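Local coordinates for protein OBCA, Oxalate Biosynthetic Component A (PDB 4NNB) that is a TIM-barrel protein that binds a magnesium ion and an oxaloacetate ion, at residues A[272-278]-A[306-311]; A[339-345]-A[366-371]. The contacts are given in a common frame with arbitrary orientation. Residues are numbered along the deposited sequence.

Overall arrangement
Both contacts belong to the TIM-barrel part of the chain and follow one another in sequence, with centres about 12 Å apart on the same side of the chain's centre. Contact 1 pairs parallel strands 273-276 and 308-311, and its C-terminal end supplies Ser-277 and Ser-310 to the oxaloacetate pocket. Contact 2 lies one strand further round the sheet, at the start of strand 344-349, with the side chain of Pro-345 about 10 Å from the oxaloacetate. The two meet where strand 308-311 runs beside strand 344-349: Thr-343 OG1 lies 2.8 Å from Pro-306 O and Arg-344 N lies 2.9 Å from Glu-307 O, both probable hydrogen bonds, while Arg-344 O packs 3.4 Å from Val-308 CG1.

Contact 1 of 2, residues A[272-278]-A[306-311]; sequences AILNLST and PEVASL. With OAA (oxaloacetate ion), chain C.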
loop_
_atom_site.group_PDB
_atom_site.type_symbol
_atom_site.label_atom_id
_atom_site.label_comp_id
_atom_site.label_asym_id
_atom_site.label_seq_id
_atom_site.Cartn_x
_atom_site.Cartn_y
_atom_site.Cartn_z
ATOM N N ALA A 272 0.096 -2.973 21.836
ATOM C CA ALA A 272 0.361 -2.991 20.395
ATOM C C ALA A 272 1.389 -4.044 20.047
ATOM O O ALA A 272 2.448 -4.136 20.686
ATOM C CB ALA A 272 0.832 -1.646 19.920
ATOM N N ILE A 273 1.067 -4.845 19.038
ATOM C CA ILE A 273 2.010 -5.829 18.517
ATOM C C ILE A 273 2.628 -5.275 17.246
ATOM O O ILE A 273 1.970 -5.190 16.202
ATOM C CB ILE A 273 1.311 -7.152 18.206
ATOM C CG1 ILE A 273 0.623 -7.678 19.468
ATOM C CG2 ILE A 273 2.322 -8.175 17.667
ATOM C CD1 ILE A 273 -0.249 -8.878 19.225
ATOM N N LEU A 274 3.886 -4.866 17.343
ATOM C CA LEU A 274 4.558 -4.262 16.206
ATOM C C LEU A 274 5.321 -5.309 15.394
ATOM O O LEU A 274 6.073 -6.130 15.942
ATOM C CB LEU A 274 5.480 -3.131 16.668
ATOM C CG LEU A 274 4.798 -1.915 17.319
ATOM C CD1 LEU A 274 5.788 -0.756 17.414
ATOM C CD2 LEU A 274 3.519 -1.484 16.578
ATOM N N ASN A 275 5.081 -5.287 14.092
ATOM C CA ASN A 275 5.710 -6.186 13.126
ATOM C C ASN A 275 6.606 -5.326 12.212
ATOM O O ASN A 275 6.135 -4.677 11.265
ATOM C CB ASN A 275 4.591 -6.917 12.351
ATOM C CG ASN A 275 5.106 -7.795 11.211
ATOM O OD1 ASN A 275 6.287 -7.762 10.853
ATOM N ND2 ASN A 275 4.204 -8.580 10.626
ATOM N N LEU A 276 7.904 -5.297 12.505
ATOM C CA LEU A 276 8.796 -4.407 11.769
ATOM C C LEU A 276 9.295 -5.027 10.461
ATOM O O LEU A 276 9.813 -6.143 10.441
ATOM C CB LEU A 276 9.972 -3.954 12.646
ATOM C CG LEU A 276 9.787 -2.679 13.482
ATOM C CD1 LEU A 276 8.428 -2.607 14.155
ATOM C CD2 LEU A 276 10.912 -2.473 14.486
ATOM N N SER A 277 9.133 -4.296 9.364
ATOM C CA SER A 277 9.704 -4.735 8.091
ATOM C C SER A 277 11.234 -4.732 8.110
ATOM O O SER A 277 11.863 -3.752 8.513
ATOM C CB SER A 277 9.228 -3.851 6.945
ATOM O OG SER A 277 9.855 -4.245 5.740
ATOM N N THR A 278 11.823 -5.820 7.637
ATOM C CA THR A 278 13.273 -5.888 7.471
ATOM C C THR A 278 13.631 -5.803 5.997
ATOM O O THR A 278 14.776 -6.034 5.600
ATOM C CB THR A 278 13.818 -7.188 8.044
ATOM O OG1 THR A 278 13.218 -8.291 7.361
ATOM C CG2 THR A 278 13.492 -7.268 9.549
ATOM N N PRO A 306 11.081 -5.627 19.448
ATOM C CA PRO A 306 9.804 -5.707 18.719
ATOM C C PRO A 306 9.224 -7.124 18.758
ATOM O O PRO A 306 9.987 -8.101 18.759
ATOM C CB PRO A 306 10.191 -5.319 17.280
ATOM C CG PRO A 306 11.371 -4.413 17.454
ATOM C CD PRO A 306 12.144 -5.013 18.632
ATOM N N GLU A 307 7.898 -7.229 18.809
ATOM C CA GLU A 307 7.232 -8.521 18.964
ATOM C C GLU A 307 7.449 -9.421 17.748
ATOM O O GLU A 307 7.622 -10.632 17.875
ATOM C CB GLU A 307 5.721 -8.332 19.167
ATOM C CG GLU A 307 5.300 -7.774 20.544
ATOM C CD GLU A 307 5.499 -6.265 20.684
ATOM O OE1 GLU A 307 5.748 -5.566 19.671
ATOM O OE2 GLU A 307 5.393 -5.766 21.822
ATOM N N VAL A 308 7.403 -8.814 16.570
ATOM C CA VAL A 308 7.425 -9.546 15.313
ATOM C C VAL A 308 8.289 -8.756 14.345
ATOM O O VAL A 308 8.405 -7.534 14.469
ATOM C CB VAL A 308 5.988 -9.720 14.753
ATOM C CG1 VAL A 308 5.980 -10.394 13.366
ATOM C CG2 VAL A 308 5.123 -10.522 15.733
ATOM N N ALA A 309 8.926 -9.445 13.405
ATOM C CA ALA A 309 9.569 -8.745 12.299
ATOM C C ALA A 309 9.567 -9.636 11.074
ATOM O O ALA A 309 9.603 -10.862 11.178
ATOM C CB ALA A 309 10.980 -8.320 12.651
ATOM N N SER A 310 9.547 -9.022 9.901
ATOM C CA SER A 310 9.422 -9.814 8.692
ATOM C C SER A 310 10.732 -10.548 8.340
ATOM O O SER A 310 11.833 -10.085 8.653
ATOM C CB SER A 310 8.925 -8.947 7.534
ATOM O OG SER A 310 9.908 -8.015 7.136
ATOM N N LEU A 311 10.592 -11.714 7.716
ATOM C CA LEU A 311 11.735 -12.533 7.307
ATOM C C LEU A 311 11.345 -13.295 6.039
ATOM O O LEU A 311 10.315 -13.979 6.008
ATOM C CB LEU A 311 12.121 -13.502 8.438
ATOM C CG LEU A 311 13.438 -14.267 8.282
ATOM C CD1 LEU A 311 14.059 -14.561 9.654
ATOM C CD2 LEU A 311 13.245 -15.566 7.495
HETATM O O1 OAA C . 9.332 -7.819 4.702
HETATM O O2 OAA C . 7.920 -6.046 4.794
HETATM O O4 OAA C . 7.311 -5.239 -0.347
HETATM O O5 OAA C . 9.435 -5.975 0.135
HETATM O O3 OAA C . 7.054 -4.942 2.474
HETATM C C1 OAA C . 8.557 -6.951 4.103
HETATM C C2 OAA C . 8.419 -7.028 2.598
HETATM C C3 OAA C . 7.853 -5.802 1.918
HETATM C C4 OAA C . 8.225 -5.653 0.496
#
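Two neighbouring parallel strands of the TIM barrel, 273-276 and 308-311, run side by side here and end at the oxaloacetate pocket. Their axes approach to 4.2 Å at 25°, with Asn-275 opposite Val-308 and Leu-276 opposite Ala-309. Leu-276 sits between two partners on the other strand, as parallel pairing requires: its N donates to Val-308 O (3.0 Å) and its O accepts from Ser-310 N (2.9 Å), while Val-308 N reaches Leu-274 O (3.1 Å). At the N-terminal end Glu-307 replaces a backbone partner, OE1 accepting from Leu-274 N (3.1 Å); its OE2 forms salt bridges with Lys-266 and Arg-520. Leu-276 CD2 packs on Pro-306 CG at 3.6 Å. Beyond the strands, Thr-278 ties down the pocket end, N to Ser-310 OG (3.0 Å) and OG1 to Ser-310 O (2.6 Å). One oxaloacetate carboxylate takes both serines: Ser-277 OG donates to O2 (2.8 Å), and Ser-310 OG, while accepting from Thr-278 N, donates to O1 at 2.5 Å.

Contact 2 of 2, residues A[339-345]-A[366-371]; sequences ERVGTRP and LLRTGK
Two helix ends with glycine exits meet beside the start of a barrel strand. Residues 339-341 finish one helix, Gly-342 (phi/psi 81/31) breaks it, and extended Thr-343 leads into strand residues Arg-344 and Pro-345. Residues 366-368 finish the second, followed by Thr-369 and Gly-370 (113/146), whose N still bonds to Leu-367 O at 3.1 Å. A side chain at Gly-370 would clash with Arg-344 NE. The nearest CA atoms are those of Glu-339 and Thr-369, 5.1 Å apart. Thr-369 O collects donors: water 1, at 2.9 Å, also lies 2.8 Å from Thr-343 O; Arg-344 NE gives a weak bond at 3.3 Å; water 2 gives another weak one at 3.4 Å while accepting from Arg-344 NH2 (3.1 Å). Arg-344, with chi1 t and chi2 p, has further acceptors in Phe-523 O for NH2 and Pro-372 O for NH1. Between exposed side chains, Glu-339 OE1 and Arg-368 NE form a salt bridge whose hydrogen bond is weak (3.4 Å). Pro-345 CG touches Thr-369 OG1 (3.3 Å) and Leu-366 CD2 (4.2 Å). The contact joins the end of helix 363-368 to the turn between helix 328-341, whose Phe-335 and Phe-338 pack alongside, and strand 344-349, flanked by strands 308-311 and 373-378.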
loop_
_atom_site.group_PDB
_atom_site.type_symbol
_atom_site.label_atom_id
_atom_site.label_comp_id
_atom_site.label_asym_id
_atom_site.label_seq_id
_atom_site.Cartn_x
_atom_site.Cartn_y
_atom_site.Cartn_z
ATOM N N GLU A 339 16.281 -14.876 17.505
ATOM C CA GLU A 339 16.255 -15.811 18.627
ATOM C C GLU A 339 16.799 -15.143 19.890
ATOM O O GLU A 339 16.190 -15.226 20.957
ATOM C CB GLU A 339 17.038 -17.090 18.273
ATOM C CG GLU A 339 16.848 -18.247 19.253
ATOM C CD GLU A 339 17.620 -19.495 18.855
ATOM O OE1 GLU A 339 17.862 -19.705 17.650
ATOM O OE2 GLU A 339 17.977 -20.277 19.751
ATOM N N ARG A 340 17.924 -14.447 19.756
ATOM C CA ARG A 340 18.556 -13.771 20.886
ATOM C C ARG A 340 17.697 -12.679 21.542
ATOM O O ARG A 340 17.593 -12.630 22.770
ATOM C CB ARG A 340 19.917 -13.188 20.484
ATOM C CG ARG A 340 20.654 -12.545 21.654
ATOM C CD ARG A 340 22.063 -12.083 21.298
ATOM N NE ARG A 340 22.093 -10.924 20.402
ATOM C CZ ARG A 340 21.811 -9.671 20.765
ATOM N NH1 ARG A 340 21.881 -8.690 19.872
ATOM N NH2 ARG A 340 21.445 -9.393 22.013
ATOM N N VAL A 341 17.085 -11.804 20.744
ATOM C CA VAL A 341 16.328 -10.693 21.331
ATOM C C VAL A 341 14.869 -11.028 21.617
ATOM O O VAL A 341 14.163 -10.236 22.234
ATOM C CB VAL A 341 16.422 -9.412 20.490
ATOM C CG1 VAL A 341 17.864 -9.052 20.247
ATOM C CG2 VAL A 341 15.667 -9.578 19.157
ATOM N N GLY A 342 14.416 -12.199 21.182
ATOM C CA GLY A 342 13.039 -12.607 21.421
ATOM C C GLY A 342 12.002 -12.018 20.462
ATOM O O GLY A 342 10.841 -11.805 20.841
ATOM N N THR A 343 12.410 -11.756 19.220
ATOM C CA THR A 343 11.476 -11.292 18.192
ATOM C C THR A 343 10.979 -12.490 17.392
ATOM O O THR A 343 11.773 -13.339 16.976
ATOM C CB THR A 343 12.142 -10.262 17.272
ATOM O OG1 THR A 343 12.461 -9.097 18.043
ATOM C CG2 THR A 343 11.219 -9.858 16.098
ATOM N N ARG A 344 9.668 -12.584 17.199
ATOM C CA ARG A 344 9.112 -13.693 16.431
ATOM C C ARG A 344 9.113 -13.343 14.936
ATOM O O ARG A 344 8.565 -12.311 14.528
ATOM C CB ARG A 344 7.696 -14.020 16.930
ATOM C CG ARG A 344 6.973 -15.164 16.189
ATOM C CD ARG A 344 7.369 -16.542 16.742
ATOM N NE ARG A 344 7.290 -16.564 18.198
ATOM C CZ ARG A 344 6.181 -16.817 18.896
ATOM N NH1 ARG A 344 5.052 -17.112 18.278
ATOM N NH2 ARG A 344 6.209 -16.778 20.222
ATOM N N PRO A 345 9.746 -14.187 14.105
ATOM C CA PRO A 345 9.689 -13.832 12.683
ATOM C C PRO A 345 8.288 -14.030 12.117
ATOM O O PRO A 345 7.545 -14.922 12.529
ATOM C CB PRO A 345 10.699 -14.788 12.007
ATOM C CG PRO A 345 11.038 -15.823 13.016
ATOM C CD PRO A 345 10.653 -15.313 14.385
ATOM N N LEU A 366 13.205 -21.915 12.403
ATOM C CA LEU A 366 11.878 -21.333 12.612
ATOM C C LEU A 366 11.226 -21.903 13.865
ATOM O O LEU A 366 10.497 -21.206 14.576
ATOM C CB LEU A 366 10.991 -21.570 11.384
ATOM C CG LEU A 366 11.266 -20.606 10.224
ATOM C CD1 LEU A 366 10.683 -21.146 8.942
ATOM C CD2 LEU A 366 10.711 -19.219 10.542
ATOM N N LEU A 367 11.491 -23.171 14.151
ATOM C CA LEU A 367 10.931 -23.763 15.363
ATOM C C LEU A 367 11.590 -23.135 16.575
ATOM O O LEU A 367 10.932 -22.834 17.569
ATOM C CB LEU A 367 11.104 -25.281 15.382
ATOM C CG LEU A 367 10.264 -26.060 14.372
ATOM C CD1 LEU A 367 10.534 -27.553 14.513
ATOM C CD2 LEU A 367 8.788 -25.759 14.545
ATOM N N ARG A 368 12.894 -22.909 16.470
ATOM C CA ARG A 368 13.662 -22.297 17.540
ATOM C C ARG A 368 13.228 -20.880 17.907
ATOM O O ARG A 368 13.402 -20.460 19.051
ATOM C CB ARG A 368 15.147 -22.294 17.176
ATOM C CG ARG A 368 16.003 -23.028 18.179
ATOM C CD ARG A 368 17.071 -23.846 17.513
ATOM N NE ARG A 368 18.115 -23.049 16.884
ATOM C CZ ARG A 368 18.800 -23.459 15.815
ATOM N NH1 ARG A 368 18.524 -24.641 15.269
ATOM N NH2 ARG A 368 19.748 -22.697 15.278
ATOM N N THR A 369 12.689 -20.131 16.945
ATOM C CA THR A 369 12.312 -18.748 17.229
ATOM C C THR A 369 10.928 -18.649 17.860
ATOM O O THR A 369 10.449 -17.542 18.121
ATOM C CB THR A 369 12.414 -17.817 15.985
ATOM O OG1 THR A 369 11.798 -18.436 14.851
ATOM C CG2 THR A 369 13.869 -17.493 15.660
ATOM N N GLY A 370 10.284 -19.800 18.078
ATOM C CA GLY A 370 9.045 -19.860 18.851
ATOM C C GLY A 370 7.769 -20.241 18.109
ATOM O O GLY A 370 7.570 -19.895 16.933
ATOM N N LYS A 371 6.891 -20.952 18.809
ATOM C CA LYS A 371 5.619 -21.385 18.252
ATOM C C LYS A 371 4.494 -20.529 18.816
ATOM O O LYS A 371 4.601 -20.029 19.933
ATOM C CB LYS A 371 5.353 -22.860 18.570
ATOM C CG LYS A 371 6.367 -23.841 17.987
ATOM C CD LYS A 371 6.020 -25.285 18.420
ATOM C CE LYS A 371 6.864 -26.338 17.680
ATOM N NZ LYS A 371 6.075 -27.236 16.749
HETATM O O HOH W 1 12.390 -15.420 18.730
HETATM O O HOH W 2 9.101 -15.628 20.599
#